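Local structure of fimbrin (Schizosaccharomyces pombe, 1RT8) at residues A[17-22]-A[37-42]; A[43-48]-A[118-123]. The protein binds and cross-links actin filaments, associating with actin structures involved in developing and maintaining cell polarity and playing a role in cytokinesis, mating and spore formation. One frame throughout, in Å; residues are numbered along the deposited sequence.

Contact 1 of 2, residues A[17-22]-A[37-42]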
loop_
_atom_site.group_PDB
_atom_site.type_symbol
_atom_site.label_atom_id
_atom_site.label_comp_id
_atom_site.label_asym_id
_atom_site.label_seq_id
_atom_site.Cartn_x
_atom_site.Cartn_y
_atom_site.Cartn_z
ATOM N N PHE A 17 -16.233 -11.492 -2.406
ATOM C CA PHE A 17 -15.561 -10.543 -1.516
ATOM C C PHE A 17 -16.261 -10.503 -0.160
ATOM O O PHE A 17 -15.613 -10.519 0.888
ATOM C CB PHE A 17 -15.540 -9.135 -2.134
ATOM C CG PHE A 17 -14.635 -9.006 -3.329
ATOM C CD1 PHE A 17 -14.704 -7.886 -4.148
ATOM C CD2 PHE A 17 -13.715 -10.002 -3.638
ATOM C CE1 PHE A 17 -13.875 -7.761 -5.258
ATOM C CE2 PHE A 17 -12.878 -9.884 -4.749
ATOM C CZ PHE A 17 -12.961 -8.761 -5.559
ATOM N N ILE A 18 -17.587 -10.454 -0.176
ATOM C CA ILE A 18 -18.336 -10.428 1.071
ATOM C C ILE A 18 -18.105 -11.714 1.855
ATOM O O ILE A 18 -17.996 -11.689 3.078
ATOM C CB ILE A 18 -19.842 -10.258 0.819
ATOM C CG1 ILE A 18 -20.107 -8.889 0.184
ATOM C CG2 ILE A 18 -20.599 -10.406 2.129
ATOM C CD1 ILE A 18 -21.531 -8.690 -0.312
ATOM N N LYS A 19 -18.032 -12.841 1.150
ATOM C CA LYS A 19 -17.797 -14.116 1.816
ATOM C C LYS A 19 -16.432 -14.089 2.494
ATOM O O LYS A 19 -16.284 -14.523 3.641
ATOM C CB LYS A 19 -17.868 -15.270 0.813
ATOM C CG LYS A 19 -19.255 -15.482 0.220
ATOM C CD LYS A 19 -19.305 -16.710 -0.687
ATOM C CE LYS A 19 -18.990 -17.996 0.073
ATOM N NZ LYS A 19 -19.222 -19.206 -0.767
ATOM N N HIS A 20 -15.431 -13.571 1.792
ATOM C CA HIS A 20 -14.094 -13.487 2.364
ATOM C C HIS A 20 -14.134 -12.603 3.606
ATOM O O HIS A 20 -13.506 -12.905 4.621
ATOM C CB HIS A 20 -13.100 -12.914 1.345
ATOM C CG HIS A 20 -11.789 -12.515 1.947
ATOM N ND1 HIS A 20 -11.525 -11.230 2.369
ATOM C CD2 HIS A 20 -10.685 -13.241 2.241
ATOM C CE1 HIS A 20 -10.315 -11.180 2.897
ATOM N NE2 HIS A 20 -9.783 -12.388 2.832
ATOM N N ILE A 21 -14.885 -11.513 3.529
ATOM C CA ILE A 21 -14.987 -10.600 4.662
ATOM C C ILE A 21 -15.707 -11.266 5.834
ATOM O O ILE A 21 -15.388 -11.012 6.994
ATOM C CB ILE A 21 -15.715 -9.300 4.262
ATOM C CG1 ILE A 21 -14.901 -8.568 3.189
ATOM C CG2 ILE A 21 -15.902 -8.412 5.482
ATOM C CD1 ILE A 21 -15.590 -7.359 2.609
ATOM N N ASN A 22 -16.674 -12.125 5.525
ATOM C CA ASN A 22 -17.419 -12.839 6.560
ATOM C C ASN A 22 -16.513 -13.756 7.376
ATOM O O ASN A 22 -16.598 -13.787 8.604
ATOM C CB ASN A 22 -18.549 -13.659 5.927
ATOM C CG ASN A 22 -19.711 -12.793 5.482
ATOM O OD1 ASN A 22 -20.545 -13.205 4.672
ATOM N ND2 ASN A 22 -19.777 -11.585 6.019
ATOM N N ILE A 37 -22.887 -11.314 6.809
ATOM C CA ILE A 37 -23.520 -10.368 5.896
ATOM C C ILE A 37 -24.033 -11.088 4.656
ATOM O O ILE A 37 -23.335 -11.924 4.087
ATOM C CB ILE A 37 -22.528 -9.263 5.454
ATOM C CG1 ILE A 37 -22.025 -8.495 6.679
ATOM C CG2 ILE A 37 -23.208 -8.307 4.473
ATOM C CD1 ILE A 37 -21.006 -7.435 6.361
ATOM N N ASN A 38 -25.252 -10.759 4.239
ATOM C CA ASN A 38 -25.850 -11.381 3.063
ATOM C C ASN A 38 -25.010 -11.126 1.820
ATOM O O ASN A 38 -24.554 -10.007 1.587
ATOM C CB ASN A 38 -27.266 -10.849 2.837
ATOM C CG ASN A 38 -27.912 -11.433 1.593
ATOM O OD1 ASN A 38 -28.042 -12.651 1.463
ATOM N ND2 ASN A 38 -28.317 -10.565 0.672
ATOM N N THR A 39 -24.825 -12.167 1.012
ATOM C CA THR A 39 -24.024 -12.057 -0.199
ATOM C C THR A 39 -24.835 -11.699 -1.441
ATOM O O THR A 39 -24.302 -11.721 -2.550
ATOM C CB THR A 39 -23.269 -13.372 -0.474
ATOM O OG1 THR A 39 -24.205 -14.407 -0.800
ATOM C CG2 THR A 39 -22.474 -13.794 0.757
ATOM N N GLU A 40 -26.109 -11.354 -1.266
ATOM C CA GLU A 40 -26.955 -11.008 -2.409
ATOM C C GLU A 40 -27.698 -9.679 -2.281
ATOM O O GLU A 40 -28.766 -9.523 -2.875
ATOM C CB GLU A 40 -28.000 -12.104 -2.657
ATOM C CG GLU A 40 -27.465 -13.523 -2.833
ATOM C CD GLU A 40 -26.408 -13.641 -3.929
ATOM O OE1 GLU A 40 -26.586 -13.042 -5.028
ATOM O OE2 GLU A 40 -25.402 -14.348 -3.683
ATOM N N THR A 41 -27.152 -8.720 -1.534
ATOM C CA THR A 41 -27.837 -7.431 -1.363
ATOM C C THR A 41 -26.936 -6.234 -1.045
ATOM O O THR A 41 -25.745 -6.388 -0.773
ATOM C CB THR A 41 -28.906 -7.516 -0.240
ATOM O OG1 THR A 41 -28.287 -7.974 0.969
ATOM C CG2 THR A 41 -30.030 -8.472 -0.621
ATOM N N PHE A 42 -27.531 -5.041 -1.077
ATOM C CA PHE A 42 -26.828 -3.785 -0.773
ATOM C C PHE A 42 -26.300 -3.883 0.660
ATOM O O PHE A 42 -25.256 -3.323 0.977
ATOM C CB PHE A 42 -27.797 -2.578 -0.909
ATOM C CG PHE A 42 -27.131 -1.198 -0.787
ATOM C CD1 PHE A 42 -27.328 -0.214 -1.781
ATOM C CD2 PHE A 42 -26.327 -0.875 0.305
ATOM C CE1 PHE A 42 -26.714 1.057 -1.677
ATOM C CE2 PHE A 42 -25.709 0.403 0.412
ATOM C CZ PHE A 42 -25.907 1.362 -0.578
#

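Contact 2 of 2, residues A[43-48]-A[118-123]. With SO4 (sulfate ion), chain B.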
loop_
_atom_site.group_PDB
_atom_site.type_symbol
_atom_site.label_atom_id
_atom_site.label_comp_id
_atom_site.label_asym_id
_atom_site.label_seq_id
_atom_site.Cartn_x
_atom_site.Cartn_y
_atom_site.Cartn_z
ATOM N N GLU A 43 -27.025 -4.612 1.509
ATOM C CA GLU A 43 -26.657 -4.803 2.913
ATOM C C GLU A 43 -25.224 -4.420 3.234
ATOM O O GLU A 43 -24.966 -3.570 4.081
ATOM C CB GLU A 43 -26.864 -6.262 3.317
ATOM C CG GLU A 43 -28.303 -6.663 3.469
ATOM C CD GLU A 43 -28.967 -5.963 4.628
ATOM O OE1 GLU A 43 -29.132 -4.725 4.561
ATOM O OE2 GLU A 43 -29.319 -6.653 5.608
ATOM N N PHE A 44 -24.299 -5.072 2.544
ATOM C CA PHE A 44 -22.877 -4.848 2.730
ATOM C C PHE A 44 -22.414 -3.394 2.662
ATOM O O PHE A 44 -21.690 -2.930 3.542
ATOM C CB PHE A 44 -22.096 -5.652 1.696
ATOM C CG PHE A 44 -20.625 -5.400 1.733
ATOM C CD1 PHE A 44 -19.866 -5.806 2.825
ATOM C CD2 PHE A 44 -19.994 -4.742 0.682
ATOM C CE1 PHE A 44 -18.497 -5.559 2.872
ATOM C CE2 PHE A 44 -18.625 -4.491 0.719
ATOM C CZ PHE A 44 -17.876 -4.900 1.815
ATOM N N PHE A 45 -22.809 -2.678 1.616
ATOM C CA PHE A 45 -22.367 -1.299 1.463
ATOM C C PHE A 45 -22.886 -0.379 2.559
ATOM O O PHE A 45 -22.211 0.586 2.933
ATOM C CB PHE A 45 -22.742 -0.783 0.072
ATOM C CG PHE A 45 -22.172 -1.615 -1.041
ATOM C CD1 PHE A 45 -22.957 -2.557 -1.698
ATOM C CD2 PHE A 45 -20.835 -1.490 -1.397
ATOM C CE1 PHE A 45 -22.415 -3.364 -2.696
ATOM C CE2 PHE A 45 -20.283 -2.291 -2.388
ATOM C CZ PHE A 45 -21.077 -3.230 -3.039
ATOM N N ASP A 46 -24.070 -0.677 3.084
ATOM C CA ASP A 46 -24.622 0.126 4.166
ATOM C C ASP A 46 -23.824 -0.194 5.418
ATOM O O ASP A 46 -23.574 0.679 6.252
ATOM C CB ASP A 46 -26.092 -0.203 4.407
ATOM C CG ASP A 46 -26.997 0.367 3.342
ATOM O OD1 ASP A 46 -26.908 1.587 3.075
ATOM O OD2 ASP A 46 -27.804 -0.402 2.777
ATOM N N GLN A 47 -23.425 -1.454 5.540
ATOM C CA GLN A 47 -22.643 -1.902 6.681
ATOM C C GLN A 47 -21.224 -1.332 6.643
ATOM O O GLN A 47 -20.509 -1.387 7.645
ATOM C CB GLN A 47 -22.572 -3.430 6.707
ATOM C CG GLN A 47 -23.884 -4.110 7.048
ATOM C CD GLN A 47 -24.406 -3.685 8.404
ATOM O OE1 GLN A 47 -23.661 -3.659 9.382
ATOM N NE2 GLN A 47 -25.690 -3.354 8.472
ATOM N N CYS A 48 -20.819 -0.790 5.493
ATOM C CA CYS A 48 -19.477 -0.231 5.348
ATOM C C CYS A 48 -19.392 1.260 5.644
ATOM O O CYS A 48 -18.299 1.814 5.749
ATOM C CB CYS A 48 -18.949 -0.488 3.936
ATOM S SG CYS A 48 -18.357 -2.181 3.660
ATOM N N HIS A 118 -19.528 1.024 -6.274
ATOM C CA HIS A 118 -18.340 0.776 -7.085
ATOM C C HIS A 118 -17.073 1.211 -6.365
ATOM O O HIS A 118 -16.074 0.489 -6.354
ATOM C CB HIS A 118 -18.449 1.501 -8.429
ATOM C CG HIS A 118 -19.392 0.845 -9.388
ATOM N ND1 HIS A 118 -19.120 -0.366 -9.986
ATOM C CD2 HIS A 118 -20.623 1.210 -9.819
ATOM C CE1 HIS A 118 -20.143 -0.720 -10.745
ATOM N NE2 HIS A 118 -21.069 0.218 -10.661
ATOM N N LEU A 119 -17.115 2.394 -5.762
ATOM C CA LEU A 119 -15.969 2.913 -5.033
ATOM C C LEU A 119 -15.629 2.003 -3.851
ATOM O O LEU A 119 -14.477 1.617 -3.671
ATOM C CB LEU A 119 -16.263 4.338 -4.558
ATOM C CG LEU A 119 -16.274 5.384 -5.679
ATOM C CD1 LEU A 119 -16.957 6.655 -5.224
ATOM C CD2 LEU A 119 -14.850 5.663 -6.107
ATOM N N ILE A 120 -16.628 1.646 -3.052
ATOM C CA ILE A 120 -16.393 0.770 -1.905
ATOM C C ILE A 120 -15.861 -0.608 -2.332
ATOM O O ILE A 120 -14.862 -1.090 -1.798
ATOM C CB ILE A 120 -17.685 0.583 -1.082
ATOM C CG1 ILE A 120 -17.916 1.822 -0.210
ATOM C CG2 ILE A 120 -17.596 -0.686 -0.230
ATOM C CD1 ILE A 120 -19.206 1.775 0.595
ATOM N N LEU A 121 -16.530 -1.243 -3.290
ATOM C CA LEU A 121 -16.084 -2.560 -3.744
ATOM C C LEU A 121 -14.701 -2.438 -4.386
ATOM O O LEU A 121 -13.882 -3.355 -4.304
ATOM C CB LEU A 121 -17.090 -3.159 -4.736
ATOM C CG LEU A 121 -17.072 -4.696 -4.817
ATOM C CD1 LEU A 121 -17.274 -5.289 -3.425
ATOM C CD2 LEU A 121 -18.155 -5.191 -5.766
ATOM N N GLY A 122 -14.443 -1.296 -5.018
ATOM C CA GLY A 122 -13.150 -1.070 -5.634
ATOM C C GLY A 122 -12.075 -1.044 -4.561
ATOM O O GLY A 122 -11.012 -1.645 -4.714
ATOM N N LEU A 123 -12.359 -0.345 -3.467
ATOM C CA LEU A 123 -11.434 -0.236 -2.349
ATOM C C LEU A 123 -11.302 -1.583 -1.623
ATOM O O LEU A 123 -10.225 -1.949 -1.136
ATOM C CB LEU A 123 -11.926 0.843 -1.389
ATOM C CG LEU A 123 -11.165 1.051 -0.082
ATOM C CD1 LEU A 123 -9.696 1.327 -0.347
ATOM C CD2 LEU A 123 -11.801 2.212 0.661
HETATM S S SO4 B . -21.920 4.026 -7.231
HETATM O O1 SO4 B . -23.054 3.112 -6.514
HETATM O O2 SO4 B . -20.664 3.625 -6.622
HETATM O O3 SO4 B . -21.942 3.837 -8.520
HETATM O O4 SO4 B . -22.256 5.356 -6.788
#

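Contact 1 of 2, residues A[17-22]-A[37-42]
Ile18 reaches out from helix 11-25 to carry the apolar part of the contact with the loop 37-42, each of its two branches meeting a different part of that loop. Its CG2 methyl, anti to the backbone N, lies 4.0 Å from Ile37 CB, and the two isoleucine side chains cross at about a right angle. The other branch is extended (chi2 171°) and brings CD1 to 3.8 Å from the backbone O of Asn38. A branched aliphatic residue suits this place, since it can fill two directions at once. One helix position further on, Lys19 lends only its inner chain: its CG packs 3.7 Å from Thr39 CG2. Asn22, one turn beyond Ile18, lies obliquely across Ile37.

The polar interactions begin within the loop and reach back to the helix. Thr39 OG1 donates to Glu40 OE2 at 3.1 Å, approaching the carboxylate from its anti side and 30° out of its plane. Arg15 forms a salt bridge to the same oxygen. Thr39 thus serves two ends, its methyl facing the helix and its hydroxyl the carboxylate. This is the first helix of a calponin-homology domain, flanked by the loop that leads into the short helix 43-47.

Contact 2 of 2, residues A[43-48]-A[118-123]
Phe45 meets Ile120 with the edge of its ring: the CG2 methyl of Ile120 sits 3.5 Å from Phe45 CD2. Further along that edge, Phe45 CE2 comes 4.1 Å from Leu121 CB, so one flat side chain spans two successive residues of the opposite helix. Phe44 adds a second aromatic approach, its CE2 standing 4.1 Å from Ile120 CG2, while the other branch of Ile120, extended at chi2 (177°), brings CD1 to 4.0 Å from Cys48 CB. The beta-branched isoleucine thereby serves three partners. Here the short helix 43-47 of the first calponin-homology domain meets the long helix 117-131 nearly crosswise, the axes of the two short segments making an angle of 81°.

Within the segment 43-48, Phe44 CD2 lies 3.9 Å above the plane of the Phe45 ring, over its centre, and Cys48 SG rests over one face of Phe44, toward its rim. An alanine in place of Phe45 would probably open a gap beside Ile120 and leave the Phe44 ring less firmly fixed. Further out, Ile18 and Ile21 of helix 11-25 pack on Phe44. At the start of helix 117-131 a sulfate ion, probably from the crystallisation liquor, accepts a hydrogen bond from His118 N to its O2 at 2.9 Å, and another from Glu117 N.

Following the chain from the N terminus, helix 11-25 comes first, and contact 1 closes a short loop when residues 37-42 return to it after 14 intervening residues. The chain runs straight on into the segment 43-48, where contact 2 opens; it closes after 69 intervening residues, on helix 117-131. The two loops are therefore in series, neither enclosing nor crossing the other. In space they adjoin, the centres of contact 1 and contact 2 lying about 10 Å apart. Ile37 CG2 is 3.9 Å from Phe44 CA, and Phe17 CD1 is 3.7 Å from Leu121 CD1. Together they tie helices 11-25, 43-47 and 117-131 into one calponin-homology domain within the first actin-binding region.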